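PDB 2GQ8: oxidoreductase, FMN-binding from Shewanella oneidensis, which binds FMN and probably acts as an NAD(P)H-dependent oxidoreductase of the Old Yellow Enzyme type, reducing carbon-carbon double bonds. Local coordinates for residues I97-W102 against A173-I178; W102-V107 against N184-N189; L180-G185 against V230-A235. All coordinates share one frame; numbering follows the deposited sequence.

Contact 1 (I97-W102 against A173-I178); sequences IFAQLW and AGFDGI. With FMN (flavin mononucleotide), chain E; AC6 (p-hydroxyacetophenone), chain D.
Asp176 and Ile97 grip each other by two hydrogen bonds. Asp176 OD2 accepts from Ile97 N at 2.8 Å through the lone pair turned away from its other oxygen, and Asp176 N returns a bond to Ile97 O at 2.9 Å with an N-H...O angle of 160°. Next along the pair, Ala99 N donates to Gly177 O at 3.0 Å. Two rings pack on opposite sides, Phe98 on the backbone of Gly177 and Phe175 on the methyl of Ala99, both in CH-pi contacts. Gly177 CA sits over the centre of the Phe98 ring, 3.5 Å from the centroid; with no side chain there, the ring can come down directly on the strand. Ala99 CB points at the middle of the Phe175 ring, 3.4 Å from its centroid, while Ile97 CG1 touches that ring at CE2. Leu101 CG meets Ile178 CB at 3.9 Å, their side chains crossing at about a right angle. Strands 96-102 and 177-181 are thus parallel neighbours, the third and fourth of an eight-stranded TIM barrel, paired through Ala99 and Ile178. Gly174, with positive phi, ends helix 153-172 in a Schellman motif. Further out, His91 also bonds Asp176 OD2, Trp83 meets Phe175 edge-to-face, and Ala170 packs on Phe175 and Ile178. On the barrel's inner side, Gln100 has CG anti to its N (chi1 -176°) and an extended chain, which carries its amide to FMN: NE2 donates to O2 at 2.8 Å, OE1 accepts from N3, and Glu179 also bonds NE2.

Contact 2 (W102-V107 against N184-N189); sequences WHVGRV and NGYLIN. With AC6 (p-hydroxyacetophenone), chain D; FMN (flavin mononucleotide), chain E.
Trp102 turns the edge of its five-membered ring onto the face of Tyr186, a T-shaped pair with planes at 89° and NE1 3.4 Å from Tyr186 CD1. The contact lies at the C-terminal ends of the third and fourth strands of the TIM barrel, next to the FMN site and beside the bound p-hydroxyacetophenone. The aromatic contacts extend to that ligand: Trp102 CZ2 lies 3.4 Å from its C6, and its phenolic O1 comes to the edge of the Tyr186 ring near CE1. His181 stacks on Trp102 and meets Tyr186 edge-to-face.

Two valines line the CD2/CE2 side of Tyr186. Val104 CB meets CD2, and Val107 CB approaches Tyr186 CE2 at 3.7 Å, its side chain crossing that of Tyr186 at about a right angle. Elsewhere, the first two torsions of Leu187 (chi1 -174°, chi2 58°) together swing CD2 over the face of the His103 imidazole, 3.6 Å from the centroid in a CH-pi contact.

Among the hydrogen bonds, Leu187 N donates to His103 O at 3.1 Å. His103 ND1 accepts from Gly105 N almost exactly in its ring plane, which fixes the imidazole against the type II' turn from Val104 to Val107; Gly105 takes the positive phi of that turn. Water 1 lies between His103 O and Ile188 N, accepting from the latter and probably donating to the former. Tyr186 OH bonds Tyr68 OH, and Asn184 ND2 donates to ligand O1 at 2.6 Å. At the far end, water 2 accepts from Arg106 NE at 2.9 Å and donates to Gly185 O.

Contact 3 (L180-G185 against V230-A235); sequences LHAANG and VGVRLA. With FMN (flavin mononucleotide), chain E; AC6 (p-hydroxyacetophenone), chain D.
Ala183 CB is pressed against the end of the neighbouring strand, 3.4 Å from Leu234 C and 3.7 Å from Ala235 CB; it also touches Arg233 CG and lies at the edge of the His181 ring, on the barrel's inner side. A separate apolar group faces the surrounding helices. There Ala182 CB touches Leu234 CD2 at 3.8 Å and Val232 CG1 a little further off, while Leu180 CB meets Val232 CG2. Helix 212-225 covers Leu180, and helix 248-262 covers Val232 and Leu234. The backbones run parallel, 13° apart, and are stitched by three bonds: Leu180 N to Gly231 O, Arg233 N to Leu180 O at 2.9 Å and nearly straight (173°), and a more bent one from Ala182 N to Arg233 O. Water 3 bridges the two chains beyond the direct bonds, donating to Ala182 O and accepting from Ala235 N.

His181 and Arg233 point to the inner face. The arginine chain starts out extended (chi1 -165°) but bends at chi3, which brings its guanidinium edge-on to the flavin: NH1 donates to FMN O2 at 2.8 Å and to O2', and NH2 to O3'. Its positive charge beside N1 and O2 would probably stabilise negative charge on the reduced flavin. Ala183 N donates to His181 ND1, holding the imidazole's rotation and leaving NE2 directed at p-hydroxyacetophenone, where it shares a hydrogen bond of 2.7 Å with O1. FMN O2 lies over a face of the same ring. With Asn184, His181 forms a His-Asn pair holding a phenol above the flavin, as in Old Yellow Enzyme itself; other family members use two histidines.

From the N terminus, strand 96-102 enters contact 1, and its pairing with 173-178 closes a loop of 70 residues that includes helix 153-172. Trp102, shared with contact 2, leads into 102-107, which meets 184-189 beyond barrel strand 177-181 and closes a loop of 76 residues; contacts 1 and 2 therefore cross, their segments alternating along the chain. Contact 3 lies in series after contact 1. It opens at 180-185, sharing Asn184 and Gly185 with contact 2, and closes a loop of 44 residues at 230-235. Contacts 1 and 3 join strands 96-102, 177-181 and 230-234 side by side in the barrel, while contact 2 ties together the loops above them. All three reach both FMN and p-hydroxyacetophenone.

Contact 1 (I97-W102 against A173-I178)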
loop_
_atom_site.group_PDB
_atom_site.type_symbol
_atom_site.label_atom_id
_atom_site.label_comp_id
_atom_site.label_asym_id
_atom_site.label_seq_id
_atom_site.Cartn_x
_atom_site.Cartn_y
_atom_site.Cartn_z
ATOM N N ILE A 97 5.860 12.104 1.571
ATOM C CA ILE A 97 4.718 11.305 1.150
ATOM C C ILE A 97 5.049 10.482 -0.095
ATOM O O ILE A 97 5.605 10.996 -1.065
ATOM C CB ILE A 97 3.458 12.202 0.912
ATOM C CG1 ILE A 97 2.274 11.340 0.471
ATOM C CG2 ILE A 97 3.764 13.294 -0.106
ATOM C CD1 ILE A 97 0.932 12.053 0.551
ATOM N N PHE A 98 4.737 9.190 -0.037
ATOM C CA PHE A 98 4.975 8.269 -1.149
ATOM C C PHE A 98 3.632 7.843 -1.721
ATOM O O PHE A 98 2.665 7.667 -0.979
ATOM C CB PHE A 98 5.713 7.013 -0.659
ATOM C CG PHE A 98 7.216 7.139 -0.641
ATOM C CD1 PHE A 98 7.837 8.316 -0.231
ATOM C CD2 PHE A 98 8.013 6.054 -1.005
ATOM C CE1 PHE A 98 9.240 8.411 -0.186
ATOM C CE2 PHE A 98 9.407 6.138 -0.962
ATOM C CZ PHE A 98 10.020 7.318 -0.552
ATOM N N ALA A 99 3.566 7.667 -3.034
ATOM C CA ALA A 99 2.326 7.227 -3.670
ATOM C C ALA A 99 2.322 5.706 -3.777
ATOM O O ALA A 99 3.287 5.127 -4.272
ATOM C CB ALA A 99 2.210 7.841 -5.065
ATOM N N GLN A 100 1.254 5.049 -3.324
ATOM C CA GLN A 100 1.224 3.590 -3.444
ATOM C C GLN A 100 0.638 3.219 -4.797
ATOM O O GLN A 100 -0.572 3.330 -5.016
ATOM C CB GLN A 100 0.388 2.920 -2.343
ATOM C CG GLN A 100 0.474 1.386 -2.462
ATOM C CD GLN A 100 -0.429 0.634 -1.510
ATOM O OE1 GLN A 100 -1.654 0.765 -1.560
ATOM N NE2 GLN A 100 0.176 -0.177 -0.644
ATOM N N LEU A 101 1.506 2.773 -5.702
ATOM C CA LEU A 101 1.084 2.382 -7.052
ATOM C C LEU A 101 0.353 1.057 -6.967
ATOM O O LEU A 101 0.901 0.049 -6.521
ATOM C CB LEU A 101 2.299 2.280 -7.963
ATOM C CG LEU A 101 3.121 3.573 -8.000
ATOM C CD1 LEU A 101 4.212 3.441 -9.053
ATOM C CD2 LEU A 101 2.219 4.770 -8.299
ATOM N N TRP A 102 -0.878 1.064 -7.456
ATOM C CA TRP A 102 -1.764 -0.081 -7.330
ATOM C C TRP A 102 -2.310 -0.749 -8.582
ATOM O O TRP A 102 -2.733 -0.079 -9.522
ATOM C CB TRP A 102 -2.951 0.403 -6.496
ATOM C CG TRP A 102 -3.774 -0.612 -5.774
ATOM C CD1 TRP A 102 -3.452 -1.914 -5.489
ATOM C CD2 TRP A 102 -5.019 -0.352 -5.117
ATOM N NE1 TRP A 102 -4.423 -2.474 -4.687
ATOM C CE2 TRP A 102 -5.396 -1.533 -4.443
ATOM C CE3 TRP A 102 -5.853 0.775 -5.029
ATOM C CZ2 TRP A 102 -6.569 -1.624 -3.682
ATOM C CZ3 TRP A 102 -7.018 0.690 -4.274
ATOM C CH2 TRP A 102 -7.368 -0.504 -3.607
ATOM N N ALA A 173 3.674 14.663 -9.837
ATOM C CA ALA A 173 2.664 15.095 -8.876
ATOM C C ALA A 173 3.270 15.594 -7.562
ATOM O O ALA A 173 2.543 16.002 -6.649
ATOM C CB ALA A 173 1.679 13.957 -8.597
ATOM N N GLY A 174 4.591 15.534 -7.448
ATOM C CA GLY A 174 5.227 16.034 -6.247
ATOM C C GLY A 174 5.473 15.035 -5.138
ATOM O O GLY A 174 5.918 15.423 -4.064
ATOM N N PHE A 175 5.181 13.760 -5.378
ATOM C CA PHE A 175 5.445 12.756 -4.352
ATOM C C PHE A 175 6.955 12.621 -4.159
ATOM O O PHE A 175 7.739 12.895 -5.075
ATOM C CB PHE A 175 4.881 11.396 -4.763
ATOM C CG PHE A 175 3.397 11.277 -4.594
ATOM C CD1 PHE A 175 2.539 11.437 -5.681
ATOM C CD2 PHE A 175 2.857 10.993 -3.343
ATOM C CE1 PHE A 175 1.160 11.309 -5.522
ATOM C CE2 PHE A 175 1.487 10.865 -3.171
ATOM C CZ PHE A 175 0.631 11.020 -4.257
ATOM N N ASP A 176 7.359 12.192 -2.967
ATOM C CA ASP A 176 8.770 12.007 -2.658
ATOM C C ASP A 176 9.268 10.647 -3.118
ATOM O O ASP A 176 10.474 10.407 -3.204
ATOM C CB ASP A 176 8.979 12.157 -1.159
ATOM C CG ASP A 176 8.625 13.542 -0.683
ATOM O OD1 ASP A 176 9.328 14.495 -1.093
ATOM O OD2 ASP A 176 7.645 13.684 0.072
ATOM N N GLY A 177 8.330 9.760 -3.413
ATOM C CA GLY A 177 8.687 8.432 -3.873
ATOM C C GLY A 177 7.422 7.641 -4.104
ATOM O O GLY A 177 6.320 8.195 -4.015
ATOM N N ILE A 178 7.569 6.357 -4.410
ATOM C CA ILE A 178 6.402 5.499 -4.609
ATOM C C ILE A 178 6.555 4.208 -3.828
ATOM O O ILE A 178 7.667 3.793 -3.515
ATOM C CB ILE A 178 6.173 5.131 -6.110
ATOM C CG1 ILE A 178 7.348 4.314 -6.674
ATOM C CG2 ILE A 178 5.971 6.407 -6.918
ATOM C CD1 ILE A 178 7.213 2.782 -6.508
HETATM N N1 FMN E . -3.188 -1.408 2.627
HETATM C C2 FMN E . -2.524 -1.102 1.415
HETATM O O2 FMN E . -1.461 -1.555 1.138
HETATM N N3 FMN E . -3.229 -0.285 0.486
HETATM C C4 FMN E . -4.291 0.485 0.799
HETATM O O4 FMN E . -5.068 1.121 -0.163
HETATM C C4A FMN E . -5.139 0.060 2.005
HETATM N N5 FMN E . -6.434 0.431 2.214
HETATM C C5A FMN E . -6.914 0.284 3.484
HETATM C C6 FMN E . -8.281 0.922 3.719
HETATM C C7 FMN E . -8.786 0.855 5.071
HETATM C C7M FMN E . -9.967 1.751 5.405
HETATM C C8 FMN E . -8.036 0.348 6.184
HETATM C C8M FMN E . -8.360 0.164 7.691
HETATM C C9 FMN E . -6.837 -0.389 5.932
HETATM C C9A FMN E . -6.223 -0.481 4.534
HETATM N N10 FMN E . -4.926 -0.995 4.164
HETATM C C10 FMN E . -4.322 -0.796 2.939
HETATM C "C1'" FMN E . -4.152 -1.774 5.151
HETATM C "C2'" FMN E . -3.402 -0.791 6.052
HETATM O "O2'" FMN E . -2.366 -0.099 5.362
HETATM C "C3'" FMN E . -2.801 -1.515 7.269
HETATM O "O3'" FMN E . -1.768 -2.439 6.838
HETATM C "C4'" FMN E . -3.789 -2.240 8.158
HETATM O "O4'" FMN E . -4.927 -1.391 8.454
HETATM C "C5'" FMN E . -3.226 -2.833 9.429
HETATM O "O5'" FMN E . -2.770 -1.800 10.319
HETATM P P FMN E . -3.664 -1.303 11.551
HETATM O O1P FMN E . -4.860 -0.596 11.006
HETATM O O2P FMN E . -3.999 -2.495 12.400
HETATM O O3P FMN E . -2.694 -0.344 12.308
HETATM C C1 AC6 D . -5.437 -3.097 0.536
HETATM C C2 AC6 D . -6.094 -3.560 1.866
HETATM C C3 AC6 D . -7.396 -3.068 1.998
HETATM C C4 AC6 D . -8.110 -2.322 1.036
HETATM C C5 AC6 D . -7.405 -1.922 -0.115
HETATM C C6 AC6 D . -6.076 -2.269 -0.396
HETATM O O1 AC6 D . -4.155 -3.500 0.521
HETATM O O2 AC6 D . -10.133 -2.394 2.195
HETATM C C7 AC6 D . -9.493 -1.951 1.013
HETATM C C8 AC6 D . -10.487 -1.263 0.078
#

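Contact 2 (W102-V107 against N184-N189)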
loop_
_atom_site.group_PDB
_atom_site.type_symbol
_atom_site.label_atom_id
_atom_site.label_comp_id
_atom_site.label_asym_id
_atom_site.label_seq_id
_atom_site.Cartn_x
_atom_site.Cartn_y
_atom_site.Cartn_z
ATOM N N TRP A 102 -0.878 1.064 -7.456
ATOM C CA TRP A 102 -1.764 -0.081 -7.330
ATOM C C TRP A 102 -2.310 -0.749 -8.582
ATOM O O TRP A 102 -2.733 -0.079 -9.522
ATOM C CB TRP A 102 -2.951 0.403 -6.496
ATOM C CG TRP A 102 -3.774 -0.612 -5.774
ATOM C CD1 TRP A 102 -3.452 -1.914 -5.489
ATOM C CD2 TRP A 102 -5.019 -0.352 -5.117
ATOM N NE1 TRP A 102 -4.423 -2.474 -4.687
ATOM C CE2 TRP A 102 -5.396 -1.533 -4.443
ATOM C CE3 TRP A 102 -5.853 0.775 -5.029
ATOM C CZ2 TRP A 102 -6.569 -1.624 -3.682
ATOM C CZ3 TRP A 102 -7.018 0.690 -4.274
ATOM C CH2 TRP A 102 -7.368 -0.504 -3.607
ATOM N N HIS A 103 -2.287 -2.080 -8.584
ATOM C CA HIS A 103 -2.942 -2.847 -9.635
ATOM C C HIS A 103 -3.545 -3.992 -8.840
ATOM O O HIS A 103 -2.817 -4.775 -8.227
ATOM C CB HIS A 103 -1.998 -3.393 -10.705
ATOM C CG HIS A 103 -2.732 -3.882 -11.915
ATOM N ND1 HIS A 103 -3.770 -4.786 -11.829
ATOM C CD2 HIS A 103 -2.634 -3.544 -13.224
ATOM C CE1 HIS A 103 -4.284 -4.980 -13.031
ATOM N NE2 HIS A 103 -3.614 -4.238 -13.894
ATOM N N VAL A 104 -4.871 -4.073 -8.829
ATOM C CA VAL A 104 -5.572 -5.091 -8.053
ATOM C C VAL A 104 -5.647 -6.465 -8.690
ATOM O O VAL A 104 -6.004 -7.430 -8.021
ATOM C CB VAL A 104 -7.025 -4.652 -7.734
ATOM C CG1 VAL A 104 -7.018 -3.324 -6.981
ATOM C CG2 VAL A 104 -7.829 -4.536 -9.021
ATOM N N GLY A 105 -5.306 -6.558 -9.970
ATOM C CA GLY A 105 -5.386 -7.846 -10.635
ATOM C C GLY A 105 -6.805 -8.393 -10.589
ATOM O O GLY A 105 -7.757 -7.698 -10.951
ATOM N N ARG A 106 -6.950 -9.625 -10.111
ATOM C CA ARG A 106 -8.252 -10.284 -10.050
ATOM C C ARG A 106 -9.203 -9.787 -8.971
ATOM O O ARG A 106 -10.369 -10.177 -8.947
ATOM C CB ARG A 106 -8.058 -11.789 -9.866
ATOM C CG ARG A 106 -7.547 -12.156 -8.487
ATOM C CD ARG A 106 -7.346 -13.656 -8.344
ATOM N NE ARG A 106 -6.858 -13.990 -7.013
ATOM C CZ ARG A 106 -6.544 -15.217 -6.614
ATOM N NH1 ARG A 106 -6.665 -16.240 -7.450
ATOM N NH2 ARG A 106 -6.106 -15.417 -5.378
ATOM N N VAL A 107 -8.721 -8.941 -8.066
ATOM C CA VAL A 107 -9.592 -8.452 -7.009
ATOM C C VAL A 107 -10.331 -7.193 -7.452
ATOM O O VAL A 107 -9.999 -6.073 -7.051
ATOM C CB VAL A 107 -8.804 -8.167 -5.717
ATOM C CG1 VAL A 107 -9.781 -7.865 -4.561
ATOM C CG2 VAL A 107 -7.943 -9.376 -5.369
ATOM N N ASN A 184 -1.300 -7.791 0.042
ATOM C CA ASN A 184 -2.719 -8.016 0.257
ATOM C C ASN A 184 -3.548 -8.635 -0.850
ATOM O O ASN A 184 -4.692 -8.246 -1.082
ATOM C CB ASN A 184 -3.348 -6.716 0.750
ATOM C CG ASN A 184 -2.666 -6.208 2.005
ATOM O OD1 ASN A 184 -2.027 -6.979 2.721
ATOM N ND2 ASN A 184 -2.808 -4.922 2.289
ATOM N N GLY A 185 -2.951 -9.619 -1.509
ATOM C CA GLY A 185 -3.632 -10.366 -2.549
ATOM C C GLY A 185 -3.864 -9.684 -3.872
ATOM O O GLY A 185 -4.647 -10.180 -4.682
ATOM N N TYR A 186 -3.203 -8.561 -4.119
ATOM C CA TYR A 186 -3.416 -7.893 -5.386
ATOM C C TYR A 186 -2.570 -8.458 -6.527
ATOM O O TYR A 186 -1.984 -9.529 -6.368
ATOM C CB TYR A 186 -3.299 -6.383 -5.189
ATOM C CG TYR A 186 -4.422 -5.914 -4.286
ATOM C CD1 TYR A 186 -4.165 -5.450 -2.996
ATOM C CD2 TYR A 186 -5.756 -6.024 -4.689
ATOM C CE1 TYR A 186 -5.203 -5.118 -2.132
ATOM C CE2 TYR A 186 -6.805 -5.690 -3.830
ATOM C CZ TYR A 186 -6.519 -5.238 -2.546
ATOM O OH TYR A 186 -7.551 -4.941 -1.673
ATOM N N LEU A 187 -2.510 -7.778 -7.670
ATOM C CA LEU A 187 -1.813 -8.346 -8.832
ATOM C C LEU A 187 -0.452 -8.996 -8.637
ATOM O O LEU A 187 -0.283 -10.173 -8.954
ATOM C CB LEU A 187 -1.706 -7.325 -9.973
ATOM C CG LEU A 187 -1.114 -7.945 -11.255
ATOM C CD1 LEU A 187 -1.973 -9.125 -11.706
ATOM C CD2 LEU A 187 -1.024 -6.897 -12.353
ATOM N N ILE A 188 0.529 -8.254 -8.138
ATOM C CA ILE A 188 1.845 -8.861 -7.989
ATOM C C ILE A 188 1.806 -10.033 -7.005
ATOM O O ILE A 188 2.469 -11.055 -7.219
ATOM C CB ILE A 188 2.894 -7.800 -7.582
ATOM C CG1 ILE A 188 2.956 -6.727 -8.680
ATOM C CG2 ILE A 188 4.277 -8.443 -7.423
ATOM C CD1 ILE A 188 3.919 -5.595 -8.405
ATOM N N ASN A 189 1.005 -9.898 -5.949
ATOM C CA ASN A 189 0.866 -10.945 -4.938
ATOM C C ASN A 189 0.275 -12.198 -5.595
ATOM O O ASN A 189 0.564 -13.322 -5.192
ATOM C CB ASN A 189 -0.054 -10.448 -3.820
ATOM C CG ASN A 189 0.123 -11.205 -2.513
ATOM O OD1 ASN A 189 0.595 -12.350 -2.478
ATOM N ND2 ASN A 189 -0.279 -10.570 -1.430
HETATM C C1 AC6 D . -5.437 -3.097 0.536
HETATM C C2 AC6 D . -6.094 -3.560 1.866
HETATM C C3 AC6 D . -7.396 -3.068 1.998
HETATM C C4 AC6 D . -8.110 -2.322 1.036
HETATM C C5 AC6 D . -7.405 -1.922 -0.115
HETATM C C6 AC6 D . -6.076 -2.269 -0.396
HETATM O O1 AC6 D . -4.155 -3.500 0.521
HETATM O O2 AC6 D . -10.133 -2.394 2.195
HETATM C C7 AC6 D . -9.493 -1.951 1.013
HETATM C C8 AC6 D . -10.487 -1.263 0.078
HETATM N N1 FMN E . -3.188 -1.408 2.627
HETATM C C2 FMN E . -2.524 -1.102 1.415
HETATM O O2 FMN E . -1.461 -1.555 1.138
HETATM N N3 FMN E . -3.229 -0.285 0.486
HETATM C C4 FMN E . -4.291 0.485 0.799
HETATM O O4 FMN E . -5.068 1.121 -0.163
HETATM C C4A FMN E . -5.139 0.060 2.005
HETATM N N5 FMN E . -6.434 0.431 2.214
HETATM C C5A FMN E . -6.914 0.284 3.484
HETATM C C6 FMN E . -8.281 0.922 3.719
HETATM C C7 FMN E . -8.786 0.855 5.071
HETATM C C7M FMN E . -9.967 1.751 5.405
HETATM C C8 FMN E . -8.036 0.348 6.184
HETATM C C8M FMN E . -8.360 0.164 7.691
HETATM C C9 FMN E . -6.837 -0.389 5.932
HETATM C C9A FMN E . -6.223 -0.481 4.534
HETATM N N10 FMN E . -4.926 -0.995 4.164
HETATM C C10 FMN E . -4.322 -0.796 2.939
HETATM C "C1'" FMN E . -4.152 -1.774 5.151
HETATM C "C2'" FMN E . -3.402 -0.791 6.052
HETATM O "O2'" FMN E . -2.366 -0.099 5.362
HETATM C "C3'" FMN E . -2.801 -1.515 7.269
HETATM O "O3'" FMN E . -1.768 -2.439 6.838
HETATM C "C4'" FMN E . -3.789 -2.240 8.158
HETATM O "O4'" FMN E . -4.927 -1.391 8.454
HETATM C "C5'" FMN E . -3.226 -2.833 9.429
HETATM O "O5'" FMN E . -2.770 -1.800 10.319
HETATM P P FMN E . -3.664 -1.303 11.551
HETATM O O1P FMN E . -4.860 -0.596 11.006
HETATM O O2P FMN E . -3.999 -2.495 12.400
HETATM O O3P FMN E . -2.694 -0.344 12.308
HETATM O O HOH W 1 -0.318 -5.547 -7.184
HETATM O O HOH W 2 -6.371 -12.435 -4.610
#

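Contact 3 (L180-G185 against V230-A235)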
loop_
_atom_site.group_PDB
_atom_site.type_symbol
_atom_site.label_atom_id
_atom_site.label_comp_id
_atom_site.label_asym_id
_atom_site.label_seq_id
_atom_site.Cartn_x
_atom_site.Cartn_y
_atom_site.Cartn_z
ATOM N N LEU A 180 5.392 0.269 -4.115
ATOM C CA LEU A 180 4.758 -0.710 -4.981
ATOM C C LEU A 180 3.880 -1.623 -4.139
ATOM O O LEU A 180 4.377 -2.296 -3.232
ATOM C CB LEU A 180 5.819 -1.539 -5.707
ATOM C CG LEU A 180 5.271 -2.727 -6.507
ATOM C CD1 LEU A 180 4.379 -2.226 -7.633
ATOM C CD2 LEU A 180 6.451 -3.534 -7.063
ATOM N N HIS A 181 2.579 -1.640 -4.419
ATOM C CA HIS A 181 1.698 -2.525 -3.668
ATOM C C HIS A 181 1.856 -3.932 -4.243
ATOM O O HIS A 181 1.319 -4.236 -5.311
ATOM C CB HIS A 181 0.235 -2.098 -3.804
ATOM C CG HIS A 181 -0.661 -2.696 -2.766
ATOM N ND1 HIS A 181 -0.298 -3.791 -2.013
ATOM C CD2 HIS A 181 -1.893 -2.334 -2.336
ATOM C CE1 HIS A 181 -1.268 -4.076 -1.160
ATOM N NE2 HIS A 181 -2.247 -3.208 -1.336
ATOM N N ALA A 182 2.616 -4.774 -3.549
ATOM C CA ALA A 182 2.824 -6.153 -3.979
ATOM C C ALA A 182 2.269 -7.036 -2.875
ATOM O O ALA A 182 2.655 -8.197 -2.718
ATOM C CB ALA A 182 4.316 -6.425 -4.174
ATOM N N ALA A 183 1.338 -6.474 -2.115
ATOM C CA ALA A 183 0.762 -7.191 -0.991
ATOM C C ALA A 183 -0.744 -7.382 -1.090
ATOM O O ALA A 183 -1.362 -7.190 -2.143
ATOM C CB ALA A 183 1.106 -6.441 0.318
ATOM N N ASN A 184 -1.300 -7.791 0.042
ATOM C CA ASN A 184 -2.719 -8.016 0.257
ATOM C C ASN A 184 -3.548 -8.635 -0.850
ATOM O O ASN A 184 -4.692 -8.246 -1.082
ATOM C CB ASN A 184 -3.348 -6.716 0.750
ATOM C CG ASN A 184 -2.666 -6.208 2.005
ATOM O OD1 ASN A 184 -2.027 -6.979 2.721
ATOM N ND2 ASN A 184 -2.808 -4.922 2.289
ATOM N N GLY A 185 -2.951 -9.619 -1.509
ATOM C CA GLY A 185 -3.632 -10.366 -2.549
ATOM C C GLY A 185 -3.864 -9.684 -3.872
ATOM O O GLY A 185 -4.647 -10.180 -4.682
ATOM N N VAL A 230 11.994 4.301 -4.236
ATOM C CA VAL A 230 11.125 3.147 -4.425
ATOM C C VAL A 230 11.024 2.269 -3.184
ATOM O O VAL A 230 12.026 1.779 -2.675
ATOM C CB VAL A 230 11.611 2.248 -5.593
ATOM C CG1 VAL A 230 10.738 0.993 -5.684
ATOM C CG2 VAL A 230 11.563 3.031 -6.921
ATOM N N GLY A 231 9.800 2.095 -2.702
ATOM C CA GLY A 231 9.548 1.230 -1.563
ATOM C C GLY A 231 8.624 0.145 -2.084
ATOM O O GLY A 231 7.977 0.329 -3.118
ATOM N N VAL A 232 8.559 -0.988 -1.391
ATOM C CA VAL A 232 7.700 -2.089 -1.821
ATOM C C VAL A 232 6.973 -2.678 -0.627
ATOM O O VAL A 232 7.574 -2.839 0.429
ATOM C CB VAL A 232 8.532 -3.212 -2.480
ATOM C CG1 VAL A 232 7.643 -4.399 -2.822
ATOM C CG2 VAL A 232 9.201 -2.679 -3.739
ATOM N N ARG A 233 5.689 -2.992 -0.795
ATOM C CA ARG A 233 4.908 -3.589 0.292
ATOM C C ARG A 233 4.609 -5.056 0.001
ATOM O O ARG A 233 4.196 -5.399 -1.107
ATOM C CB ARG A 233 3.585 -2.840 0.506
ATOM C CG ARG A 233 2.941 -3.194 1.847
ATOM C CD ARG A 233 1.732 -2.333 2.200
ATOM N NE ARG A 233 1.659 -2.122 3.649
ATOM C CZ ARG A 233 0.545 -1.919 4.349
ATOM N NH1 ARG A 233 -0.643 -1.902 3.760
ATOM N NH2 ARG A 233 0.628 -1.708 5.658
ATOM N N LEU A 234 4.837 -5.913 0.998
ATOM C CA LEU A 234 4.584 -7.352 0.881
ATOM C C LEU A 234 3.716 -7.832 2.039
ATOM O O LEU A 234 3.685 -7.203 3.091
ATOM C CB LEU A 234 5.897 -8.139 0.914
ATOM C CG LEU A 234 6.899 -7.895 -0.209
ATOM C CD1 LEU A 234 8.174 -8.698 0.064
ATOM C CD2 LEU A 234 6.281 -8.289 -1.547
ATOM N N ALA A 235 3.026 -8.955 1.839
ATOM C CA ALA A 235 2.168 -9.550 2.875
ATOM C C ALA A 235 2.509 -11.035 2.892
ATOM O O ALA A 235 1.811 -11.852 2.296
ATOM C CB ALA A 235 0.704 -9.349 2.522
HETATM N N1 FMN E . -3.188 -1.408 2.627
HETATM C C2 FMN E . -2.524 -1.102 1.415
HETATM O O2 FMN E . -1.461 -1.555 1.138
HETATM N N3 FMN E . -3.229 -0.285 0.486
HETATM C C4 FMN E . -4.291 0.485 0.799
HETATM O O4 FMN E . -5.068 1.121 -0.163
HETATM C C4A FMN E . -5.139 0.060 2.005
HETATM N N5 FMN E . -6.434 0.431 2.214
HETATM C C5A FMN E . -6.914 0.284 3.484
HETATM C C6 FMN E . -8.281 0.922 3.719
HETATM C C7 FMN E . -8.786 0.855 5.071
HETATM C C7M FMN E . -9.967 1.751 5.405
HETATM C C8 FMN E . -8.036 0.348 6.184
HETATM C C8M FMN E . -8.360 0.164 7.691
HETATM C C9 FMN E . -6.837 -0.389 5.932
HETATM C C9A FMN E . -6.223 -0.481 4.534
HETATM N N10 FMN E . -4.926 -0.995 4.164
HETATM C C10 FMN E . -4.322 -0.796 2.939
HETATM C "C1'" FMN E . -4.152 -1.774 5.151
HETATM C "C2'" FMN E . -3.402 -0.791 6.052
HETATM O "O2'" FMN E . -2.366 -0.099 5.362
HETATM C "C3'" FMN E . -2.801 -1.515 7.269
HETATM O "O3'" FMN E . -1.768 -2.439 6.838
HETATM C "C4'" FMN E . -3.789 -2.240 8.158
HETATM O "O4'" FMN E . -4.927 -1.391 8.454
HETATM C "C5'" FMN E . -3.226 -2.833 9.429
HETATM O "O5'" FMN E . -2.770 -1.800 10.319
HETATM P P FMN E . -3.664 -1.303 11.551
HETATM O O1P FMN E . -4.860 -0.596 11.006
HETATM O O2P FMN E . -3.999 -2.495 12.400
HETATM O O3P FMN E . -2.694 -0.344 12.308
HETATM C C1 AC6 D . -5.437 -3.097 0.536
HETATM C C2 AC6 D . -6.094 -3.560 1.866
HETATM C C3 AC6 D . -7.396 -3.068 1.998
HETATM C C4 AC6 D . -8.110 -2.322 1.036
HETATM C C5 AC6 D . -7.405 -1.922 -0.115
HETATM C C6 AC6 D . -6.076 -2.269 -0.396
HETATM O O1 AC6 D . -4.155 -3.500 0.521
HETATM O O2 AC6 D . -10.133 -2.394 2.195
HETATM C C7 AC6 D . -9.493 -1.951 1.013
HETATM C C8 AC6 D . -10.487 -1.263 0.078
HETATM O O HOH W 3 2.964 -10.096 -0.685
#